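Local structure of EDTA monooxygenase (EDTA-degrading bacterium BNC1, 5DQP) at residues Met6-Trp11 / Gly48-Phe53; Pro19-Glu24 / Lys66-Tyr71; Pro269-Thr274 / Glu393-Gln398. The protein is a monooxygenase of bacterial EDTA degradation that probably works with FMN and interacts physically with a partner flavin reductase. All coordinates share one frame; numbering follows the deposited sequence. Where two conformers were deposited one is given.

Interaction 1. Residues Met6-Trp11 / Gly48-Phe53; sequences MYLVSW and GRIDAF
Asp51 OD2 sits at the edge of the Tyr7 ring, near its plane, 3.7 Å from Tyr7 CD1; ring and carboxylate planes are turned 53° apart. The Phe53 ring packs on Ala79, Ile82 and Thr83 of helix 75-85, and of its side chain CB meets Ser10 O, at 3.6 Å. The polar grip lies just upstream of the strand pairing. Asp51 OD2 offers its anti lone pair to the backbone N-H of Leu8, with N to OD2 at 3.0 Å and nearly straight at 165°. In return the N-H of Asp51 reaches Leu8 O over 2.9 Å, a more bent bond of 141°. Asp51 thus holds both polar backbone atoms of Leu8, its side chain bridging just before the chain joins the sheet at Ala52. From there the strands run parallel: Val9 pairs with Ala52 and Ser10 with Phe53, and Ser10 N donates to Ala52 O at 3.0 Å. Val9 CG1 leans against that same oxygen at 3.3 Å. Beside the bond to Asp51, Ile50 CG2 presses on Leu8 O, while Ile50 CD1 and Leu8 CD1 touch at 3.9 Å. Strand 7-11, helix 35-47 and strand 52-55 form the opening beta-alpha-beta crossover of the TIM barrel; Arg49 leaves the helix through a Schellman motif. Ser10 OG is buried here without a polar partner in the model. The Asp51 carboxylate is buried too, but it has Arg5 as a salt-bridge partner at OD1 and the Leu8 N-H among the partners of OD2, a setting likely to favour its ionised form.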
loop_
_atom_site.group_PDB
_atom_site.type_symbol
_atom_site.label_atom_id
_atom_site.label_comp_id
_atom_site.label_asym_id
_atom_site.label_seq_id
_atom_site.Cartn_x
_atom_site.Cartn_y
_atom_site.Cartn_z
ATOM N N MET A 6 3.420 -23.974 17.981
ATOM C CA MET A 6 4.424 -22.972 17.630
ATOM C C MET A 6 3.968 -22.131 16.436
ATOM O O MET A 6 3.438 -22.671 15.461
ATOM C CB MET A 6 5.740 -23.685 17.286
ATOM C CG MET A 6 6.908 -22.786 16.901
ATOM S SD MET A 6 8.322 -23.772 16.371
ATOM C CE MET A 6 8.591 -24.804 17.824
ATOM N N TYR A 7 4.203 -20.820 16.500
ATOM C CA TYR A 7 3.917 -19.925 15.375
ATOM C C TYR A 7 5.213 -19.539 14.667
ATOM O O TYR A 7 6.264 -19.418 15.296
ATOM C CB TYR A 7 3.177 -18.657 15.835
ATOM C CG TYR A 7 1.880 -18.969 16.546
ATOM C CD1 TYR A 7 0.717 -19.204 15.834
ATOM C CD2 TYR A 7 1.835 -19.074 17.937
ATOM C CE1 TYR A 7 -0.468 -19.528 16.489
ATOM C CE2 TYR A 7 0.668 -19.399 18.593
ATOM C CZ TYR A 7 -0.478 -19.628 17.862
ATOM O OH TYR A 7 -1.639 -19.938 18.514
ATOM N N LEU A 8 5.135 -19.351 13.349
ATOM C CA LEU A 8 6.298 -18.998 12.540
ATOM C C LEU A 8 5.974 -17.853 11.589
ATOM O O LEU A 8 4.946 -17.876 10.903
ATOM C CB LEU A 8 6.791 -20.204 11.731
ATOM C CG LEU A 8 7.395 -21.370 12.506
ATOM C CD1 LEU A 8 7.712 -22.471 11.528
ATOM C CD2 LEU A 8 8.675 -20.944 13.284
ATOM N N VAL A 9 6.867 -16.874 11.525
ATOM C CA VAL A 9 6.740 -15.737 10.620
ATOM C C VAL A 9 8.043 -15.595 9.848
ATOM O O VAL A 9 9.123 -15.777 10.417
ATOM C CB VAL A 9 6.426 -14.442 11.402
ATOM C CG1 VAL A 9 6.430 -13.215 10.437
ATOM C CG2 VAL A 9 5.108 -14.579 12.160
ATOM N N SER A 10 7.956 -15.257 8.560
ATOM C CA SER A 10 9.138 -15.196 7.701
ATOM C C SER A 10 9.358 -13.777 7.190
ATOM O O SER A 10 8.489 -13.223 6.510
ATOM C CB SER A 10 9.014 -16.146 6.505
ATOM O OG SER A 10 7.816 -15.897 5.753
ATOM N N TRP A 11 10.510 -13.194 7.523
ATOM C CA TRP A 11 10.902 -11.948 6.882
ATOM C C TRP A 11 10.871 -12.140 5.378
ATOM O O TRP A 11 11.267 -13.187 4.856
ATOM C CB TRP A 11 12.311 -11.513 7.268
ATOM C CG TRP A 11 12.541 -11.060 8.635
ATOM C CD1 TRP A 11 12.431 -11.799 9.778
ATOM C CD2 TRP A 11 13.027 -9.771 9.031
ATOM N NE1 TRP A 11 12.788 -11.038 10.867
ATOM C CE2 TRP A 11 13.160 -9.789 10.436
ATOM C CE3 TRP A 11 13.356 -8.598 8.333
ATOM C CZ2 TRP A 11 13.600 -8.676 11.162
ATOM C CZ3 TRP A 11 13.795 -7.497 9.053
ATOM C CH2 TRP A 11 13.911 -7.541 10.454
ATOM N N GLY A 48 4.902 -24.113 3.264
ATOM C CA GLY A 48 5.263 -24.502 4.614
ATOM C C GLY A 48 4.228 -24.242 5.685
ATOM O O GLY A 48 4.463 -24.595 6.849
ATOM N N ARG A 49 3.079 -23.654 5.332
ATOM C CA ARG A 49 2.084 -23.200 6.312
ATOM C C ARG A 49 2.639 -22.150 7.276
ATOM O O ARG A 49 2.176 -22.031 8.417
ATOM C CB ARG A 49 1.510 -24.367 7.118
ATOM C CG ARG A 49 1.015 -25.532 6.298
ATOM C CD ARG A 49 0.076 -25.103 5.174
ATOM N NE ARG A 49 -0.323 -26.268 4.383
ATOM C CZ ARG A 49 -0.315 -26.333 3.056
ATOM N NH1 ARG A 49 0.077 -25.298 2.318
ATOM N NH2 ARG A 49 -0.713 -27.451 2.465
ATOM N N ILE A 50 3.650 -21.389 6.859
ATOM C CA ILE A 50 4.071 -20.264 7.682
ATOM C C ILE A 50 2.848 -19.409 7.975
ATOM O O ILE A 50 1.965 -19.257 7.126
ATOM C CB ILE A 50 5.187 -19.470 6.978
ATOM C CG1 ILE A 50 6.398 -20.376 6.708
ATOM C CG2 ILE A 50 5.631 -18.292 7.825
ATOM C CD1 ILE A 50 6.880 -21.224 7.892
ATOM N N ASP A 51 2.762 -18.874 9.201
ATOM C CA ASP A 51 1.558 -18.133 9.556
ATOM C C ASP A 51 1.482 -16.794 8.829
ATOM O O ASP A 51 0.399 -16.394 8.390
ATOM C CB ASP A 51 1.478 -17.942 11.064
ATOM C CG ASP A 51 1.312 -19.256 11.783
ATOM O OD1 ASP A 51 0.239 -19.882 11.617
ATOM O OD2 ASP A 51 2.262 -19.679 12.476
ATOM N N ALA A 52 2.605 -16.091 8.677
ATOM C CA ALA A 52 2.580 -14.811 7.970
ATOM C C ALA A 52 3.978 -14.470 7.470
ATOM O O ALA A 52 4.975 -14.911 8.048
ATOM C CB ALA A 52 2.062 -13.680 8.875
ATOM N N PHE A 53 4.044 -13.686 6.387
ATOM C CA PHE A 53 5.302 -13.043 6.066
ATOM C C PHE A 53 5.371 -11.714 6.817
ATOM O O PHE A 53 4.380 -11.214 7.355
ATOM C CB PHE A 53 5.489 -12.850 4.544
ATOM C CG PHE A 53 4.428 -11.969 3.881
ATOM C CD1 PHE A 53 4.549 -10.594 3.885
ATOM C CD2 PHE A 53 3.328 -12.536 3.247
ATOM C CE1 PHE A 53 3.583 -9.788 3.304
ATOM C CE2 PHE A 53 2.363 -11.750 2.643
ATOM C CZ PHE A 53 2.483 -10.369 2.672
#

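Interaction 2. Residues Pro19-Glu24 / Lys66-Tyr71; sequences PNSWNE and KVRPEY
Trp22 and Arg68 meet ring face to aliphatic chain. Arg68 CB stands 3.6 Å from the centroid of the five-membered ring of Trp22, only 10° off the ring normal, and Pro69 CD comes over the same face, 3.7 Å from the centroid of the six-membered ring. Both are CH-pi contacts, and the proline crosses the indole at about a right angle. The CB of Trp22 points from its backbone toward 66-71, and a chi1 of 60° sets CG between the backbone N and the carbonyl carbon. Arg68 N donates to Pro19 O over 2.8 Å at 165°, in the carbonyl plane and on a lone pair. Pro19 CB also packs on Val67 CG2 at 3.9 Å. An alanine in place of Trp22 would probably leave Arg68 CB and Pro69 CD without the aromatic face they rest on, opening a gap there. These loops follow strands 7-11 and 52-55 of the TIM barrel, at the C-terminal ends of the strands, the end where enzymes of this fold carry their active sites. A short 3-10 turn runs through Trp22 and Asn23. It is tied by Asn23 ND2, which donates to Asn20 OD1 at 3.0 Å in an almost straight bond, while Asn20 O lies at the edge of the indole, in its plane. Further out, Ser21 OG approaches Arg68 CG at 3.7 Å but finds its hydrogen-bond partners in Ser15 OG and Leu18 O. The Arg68 chain is bent at chi2, and its NE donates to Gly16 O; Pro69 O is bonded to Ser14 OG. Phe179 and Pro178 of the second subunit pack on Trp22, and that Phe179 touches Pro69 too.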
loop_
_atom_site.group_PDB
_atom_site.type_symbol
_atom_site.label_atom_id
_atom_site.label_comp_id
_atom_site.label_asym_id
_atom_site.label_seq_id
_atom_site.Cartn_x
_atom_site.Cartn_y
_atom_site.Cartn_z
ATOM N N PRO A 19 23.948 -8.548 3.660
ATOM C CA PRO A 19 24.088 -7.345 2.818
ATOM C C PRO A 19 24.443 -7.626 1.365
ATOM O O PRO A 19 24.074 -6.837 0.483
ATOM C CB PRO A 19 25.203 -6.548 3.524
ATOM C CG PRO A 19 25.997 -7.600 4.301
ATOM C CD PRO A 19 24.918 -8.571 4.775
ATOM N N ASN A 20 25.174 -8.696 1.079
ATOM C CA ASN A 20 25.484 -9.018 -0.303
ATOM C C ASN A 20 24.456 -9.957 -0.947
ATOM O O ASN A 20 24.718 -10.494 -2.026
ATOM C CB ASN A 20 26.881 -9.635 -0.396
ATOM C CG ASN A 20 27.454 -9.521 -1.768
ATOM O OD1 ASN A 20 27.285 -8.497 -2.439
ATOM N ND2 ASN A 20 28.084 -10.587 -2.231
ATOM N N SER A 21 23.297 -10.168 -0.308
ATOM C CA SER A 21 22.394 -11.223 -0.758
ATOM C C SER A 21 21.913 -10.978 -2.177
ATOM O O SER A 21 21.622 -11.935 -2.899
ATOM C CB SER A 21 21.211 -11.382 0.213
ATOM O OG SER A 21 20.448 -10.187 0.384
ATOM N N TRP A 22 21.862 -9.719 -2.623
ATOM C CA TRP A 22 21.327 -9.515 -3.962
ATOM C C TRP A 22 22.295 -9.912 -5.065
ATOM O O TRP A 22 21.888 -9.954 -6.232
ATOM C CB TRP A 22 20.883 -8.073 -4.169
ATOM C CG TRP A 22 21.922 -7.019 -4.010
ATOM C CD1 TRP A 22 23.171 -7.146 -3.445
ATOM C CD2 TRP A 22 21.802 -5.644 -4.418
ATOM N NE1 TRP A 22 23.808 -5.929 -3.460
ATOM C CE2 TRP A 22 23.004 -4.997 -4.063
ATOM C CE3 TRP A 22 20.797 -4.902 -5.062
ATOM C CZ2 TRP A 22 23.230 -3.634 -4.325
ATOM C CZ3 TRP A 22 21.026 -3.542 -5.325
ATOM C CH2 TRP A 22 22.219 -2.930 -4.947
ATOM N N ASN A 23 23.556 -10.177 -4.737
ATOM C CA ASN A 23 24.515 -10.750 -5.666
ATOM C C ASN A 23 24.619 -12.281 -5.553
ATOM O O ASN A 23 25.420 -12.881 -6.268
ATOM C CB ASN A 23 25.900 -10.115 -5.452
ATOM C CG ASN A 23 26.006 -8.722 -6.053
ATOM O OD1 ASN A 23 25.625 -8.493 -7.213
ATOM N ND2 ASN A 23 26.525 -7.777 -5.265
ATOM N N GLU A 24 23.816 -12.918 -4.696
ATOM C CA GLU A 24 23.827 -14.357 -4.473
ATOM C C GLU A 24 22.667 -15.007 -5.234
ATOM O O GLU A 24 21.898 -14.339 -5.925
ATOM C CB GLU A 24 23.726 -14.672 -2.977
ATOM C CG GLU A 24 24.894 -14.210 -2.146
ATOM C CD GLU A 24 26.099 -15.067 -2.372
ATOM O OE1 GLU A 24 25.963 -16.061 -3.120
ATOM O OE2 GLU A 24 27.174 -14.756 -1.811
ATOM N N LYS A 66 27.889 -1.559 -0.622
ATOM C CA LYS A 66 28.128 -2.892 -0.097
ATOM C C LYS A 66 26.897 -3.520 0.549
ATOM O O LYS A 66 27.009 -4.614 1.114
ATOM C CB LYS A 66 29.257 -2.843 0.933
ATOM C CG LYS A 66 30.553 -2.254 0.404
ATOM C CD LYS A 66 31.105 -3.112 -0.720
ATOM C CE LYS A 66 32.464 -2.607 -1.211
ATOM N NZ LYS A 66 33.089 -3.528 -2.205
ATOM N N VAL A 67 25.740 -2.857 0.521
ATOM C CA VAL A 67 24.574 -3.335 1.268
ATOM C C VAL A 67 23.341 -3.240 0.388
ATOM O O VAL A 67 22.938 -2.143 -0.014
ATOM C CB VAL A 67 24.345 -2.561 2.574
ATOM C CG1 VAL A 67 23.128 -3.116 3.283
ATOM C CG2 VAL A 67 25.582 -2.650 3.473
ATOM N N ARG A 68 22.746 -4.382 0.094
ATOM C CA ARG A 68 21.504 -4.383 -0.650
ATOM C C ARG A 68 20.504 -3.428 0.009
ATOM O O ARG A 68 20.497 -3.286 1.247
ATOM C CB ARG A 68 20.954 -5.812 -0.738
ATOM C CG ARG A 68 20.770 -6.491 0.599
ATOM C CD ARG A 68 19.317 -6.474 1.022
ATOM N NE ARG A 68 19.176 -6.818 2.431
ATOM C CZ ARG A 68 19.549 -6.026 3.438
ATOM N NH1 ARG A 68 20.101 -4.829 3.202
ATOM N NH2 ARG A 68 19.385 -6.427 4.692
ATOM N N PRO A 69 19.681 -2.725 -0.776
ATOM C CA PRO A 69 18.620 -1.897 -0.174
ATOM C C PRO A 69 17.566 -2.793 0.466
ATOM O O PRO A 69 17.062 -3.720 -0.165
ATOM C CB PRO A 69 18.055 -1.116 -1.365
ATOM C CG PRO A 69 18.357 -1.961 -2.563
ATOM C CD PRO A 69 19.628 -2.727 -2.255
ATOM N N GLU A 70 17.271 -2.539 1.738
ATOM C CA GLU A 70 16.374 -3.420 2.481
ATOM C C GLU A 70 14.906 -3.146 2.175
ATOM O O GLU A 70 14.076 -4.060 2.249
ATOM C CB GLU A 70 16.610 -3.275 3.993
ATOM C CG GLU A 70 15.933 -4.397 4.781
ATOM C CD GLU A 70 16.170 -4.319 6.287
ATOM O OE1 GLU A 70 15.373 -4.910 7.070
ATOM O OE2 GLU A 70 17.153 -3.664 6.691
ATOM N N TYR A 71 14.577 -1.907 1.809
ATOM C CA TYR A 71 13.201 -1.451 1.662
ATOM C C TYR A 71 12.940 -0.955 0.242
ATOM O O TYR A 71 12.664 0.233 0.029
ATOM C CB TYR A 71 12.916 -0.351 2.684
ATOM C CG TYR A 71 13.609 -0.545 4.037
ATOM C CD1 TYR A 71 13.259 -1.596 4.876
ATOM C CD2 TYR A 71 14.582 0.344 4.481
ATOM C CE1 TYR A 71 13.863 -1.769 6.115
ATOM C CE2 TYR A 71 15.205 0.174 5.730
ATOM C CZ TYR A 71 14.824 -0.871 6.535
ATOM O OH TYR A 71 15.407 -1.045 7.754
#

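Interaction 3. Residues Pro269-Thr274 / Glu393-Gln398; sequences PLIGST and EIFVDQ
Ile271 carries the close-packed part of this contact, pointing from its strand toward helix 390-405 and engaging two consecutive residues there. Its CG2 meets Ile394 CG2 at 3.8 Å, the two side chains sliding past each other in opposite directions, and its CD1 reaches Phe395 CD2 at 3.7 Å from an oblique approach to the ring. With chi1 at -62°, Ile271 CG2 is anti to the backbone N, where it meets Ile394; CD1, extended by chi2 (175°), reaches Phe395. Pro269 lies less close, its CG 4.3 Å from Phe395 CD2. Toward the exposed side the packing thins: Ser273 CB stands 3.8 Å from Gln398 OE1, and no hydrogen bond joins the segments anywhere. The contact rests mainly on apolar side chains, and the axes of the short segments 269-271 and 393-398 approach to 9.4 Å at 69°. Such strand-on-helix packing is that of a TIM barrel, whose outer helices lie over the strands. Helix 362-374 fills in beside it, with Pro362 and Val365 against Ile271 and Leu369 against Phe395. Ile383 of strand 380-383 touches both Pro269 and Phe395, Leu270 bonds through its backbone to strand 358-360, and Asp397 forms a salt bridge with Arg47 of helix 35-47.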
loop_
_atom_site.group_PDB
_atom_site.type_symbol
_atom_site.label_atom_id
_atom_site.label_comp_id
_atom_site.label_asym_id
_atom_site.label_seq_id
_atom_site.Cartn_x
_atom_site.Cartn_y
_atom_site.Cartn_z
ATOM N N PRO A 269 18.646 -18.071 10.363
ATOM C CA PRO A 269 19.153 -19.446 10.269
ATOM C C PRO A 269 20.181 -19.609 9.152
ATOM O O PRO A 269 19.960 -19.144 8.031
ATOM C CB PRO A 269 17.886 -20.258 9.976
ATOM C CG PRO A 269 17.044 -19.314 9.196
ATOM C CD PRO A 269 17.336 -17.923 9.702
ATOM N N LEU A 270 21.287 -20.292 9.434
ATOM C CA LEU A 270 22.268 -20.687 8.422
ATOM C C LEU A 270 22.239 -22.210 8.377
ATOM O O LEU A 270 22.940 -22.894 9.133
ATOM C CB LEU A 270 23.660 -20.163 8.756
ATOM C CG LEU A 270 24.638 -20.195 7.587
ATOM C CD1 LEU A 270 24.064 -19.388 6.418
ATOM C CD2 LEU A 270 25.982 -19.609 8.033
ATOM N N ILE A 271 21.396 -22.746 7.513
ATOM C CA ILE A 271 21.059 -24.154 7.553
ATOM C C ILE A 271 21.762 -24.862 6.416
ATOM O O ILE A 271 21.611 -24.476 5.257
ATOM C CB ILE A 271 19.547 -24.388 7.474
ATOM C CG1 ILE A 271 18.878 -23.756 8.681
ATOM C CG2 ILE A 271 19.280 -25.897 7.394
ATOM C CD1 ILE A 271 17.403 -23.825 8.634
ATOM N N GLY A 272 22.538 -25.886 6.763
ATOM C CA GLY A 272 23.084 -26.813 5.793
ATOM C C GLY A 272 22.608 -28.208 6.141
ATOM O O GLY A 272 22.316 -28.509 7.302
ATOM N N SER A 273 22.502 -29.053 5.121
ATOM C CA SER A 273 21.917 -30.366 5.342
ATOM C C SER A 273 22.845 -31.277 6.132
ATOM O O SER A 273 22.354 -32.218 6.770
ATOM C CB SER A 273 21.528 -30.991 4.001
ATOM O OG SER A 273 22.543 -30.755 3.050
ATOM N N THR A 274 24.153 -30.988 6.133
ATOM C CA THR A 274 25.156 -31.688 6.929
ATOM C C THR A 274 26.127 -30.688 7.545
ATOM O O THR A 274 26.082 -29.492 7.274
ATOM C CB THR A 274 25.950 -32.698 6.102
ATOM O OG1 THR A 274 26.246 -32.135 4.809
ATOM C CG2 THR A 274 25.160 -33.985 5.953
ATOM N N GLU A 393 13.479 -21.462 1.271
ATOM C CA GLU A 393 13.113 -22.745 0.675
ATOM C C GLU A 393 13.725 -23.910 1.464
ATOM O O GLU A 393 13.050 -24.912 1.752
ATOM C CB GLU A 393 13.548 -22.739 -0.798
ATOM C CG GLU A 393 13.092 -23.918 -1.660
ATOM C CD GLU A 393 13.310 -23.673 -3.169
ATOM O OE1 GLU A 393 13.692 -22.539 -3.578
ATOM O OE2 GLU A 393 13.100 -24.629 -3.953
ATOM N N ILE A 394 14.991 -23.774 1.860
ATOM C CA ILE A 394 15.633 -24.774 2.717
ATOM C C ILE A 394 14.893 -24.904 4.043
ATOM O O ILE A 394 14.646 -26.014 4.527
ATOM C CB ILE A 394 17.113 -24.407 2.946
ATOM C CG1 ILE A 394 17.871 -24.377 1.623
ATOM C CG2 ILE A 394 17.790 -25.393 3.914
ATOM C CD1 ILE A 394 17.893 -25.706 0.906
ATOM N N PHE A 395 14.606 -23.774 4.702
ATOM C CA PHE A 395 13.892 -23.851 5.970
ATOM C C PHE A 395 12.546 -24.564 5.798
ATOM O O PHE A 395 12.227 -25.510 6.529
ATOM C CB PHE A 395 13.700 -22.452 6.559
ATOM C CG PHE A 395 13.170 -22.473 7.956
ATOM C CD1 PHE A 395 11.808 -22.594 8.188
ATOM C CD2 PHE A 395 14.035 -22.432 9.042
ATOM C CE1 PHE A 395 11.302 -22.648 9.471
ATOM C CE2 PHE A 395 13.551 -22.471 10.321
ATOM C CZ PHE A 395 12.168 -22.583 10.541
ATOM N N VAL A 396 11.765 -24.160 4.799
ATOM C CA VAL A 396 10.443 -24.757 4.597
ATOM C C VAL A 396 10.542 -26.227 4.171
ATOM O O VAL A 396 9.696 -27.055 4.534
ATOM C CB VAL A 396 9.646 -23.933 3.565
ATOM C CG1 VAL A 396 8.499 -24.778 2.988
ATOM C CG2 VAL A 396 9.123 -22.628 4.176
ATOM N N ASP A 397 11.537 -26.570 3.355
ATOM C CA ASP A 397 11.649 -27.944 2.881
ATOM C C ASP A 397 12.184 -28.888 3.948
ATOM O O ASP A 397 11.885 -30.080 3.911
ATOM C CB ASP A 397 12.594 -28.047 1.681
ATOM C CG ASP A 397 12.018 -27.460 0.397
ATOM O OD1 ASP A 397 10.781 -27.248 0.326
ATOM O OD2 ASP A 397 12.831 -27.239 -0.546
ATOM N N GLN A 398 13.021 -28.407 4.859
ATOM C CA GLN A 398 13.753 -29.323 5.724
ATOM C C GLN A 398 13.538 -29.096 7.211
ATOM O O GLN A 398 13.653 -30.045 7.971
ATOM C CB GLN A 398 15.253 -29.261 5.395
ATOM C CG GLN A 398 15.484 -29.569 3.895
ATOM C CD GLN A 398 16.932 -29.485 3.456
ATOM O OE1 GLN A 398 17.823 -29.978 4.143
ATOM N NE2 GLN A 398 17.171 -28.879 2.288
#

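How the interactions relate
Interactions 1 and 3 share the barrel sheet and the helix layer around it: their centres lie 15 Å apart, and Leu8 CD1 approaches Phe395 CE1 at 4.1 Å while Gly48 CA packs on Val396 CG1 at 3.6 Å. Interaction 2 joins the loops that leave the two strands of interaction 1, its centre about 23 Å away, and the two meet where Trp11 CZ3 lies 3.6 Å from Glu70 OE1. Interactions 2 and 3 do not touch, their nearest atoms being about 10 Å apart. Of the predicted FMN-binding residues, Thr94 has its side chain about 10 Å from that of Phe53, and Asp57 about 10 Å from that of Pro69; interaction 3 is remote from them.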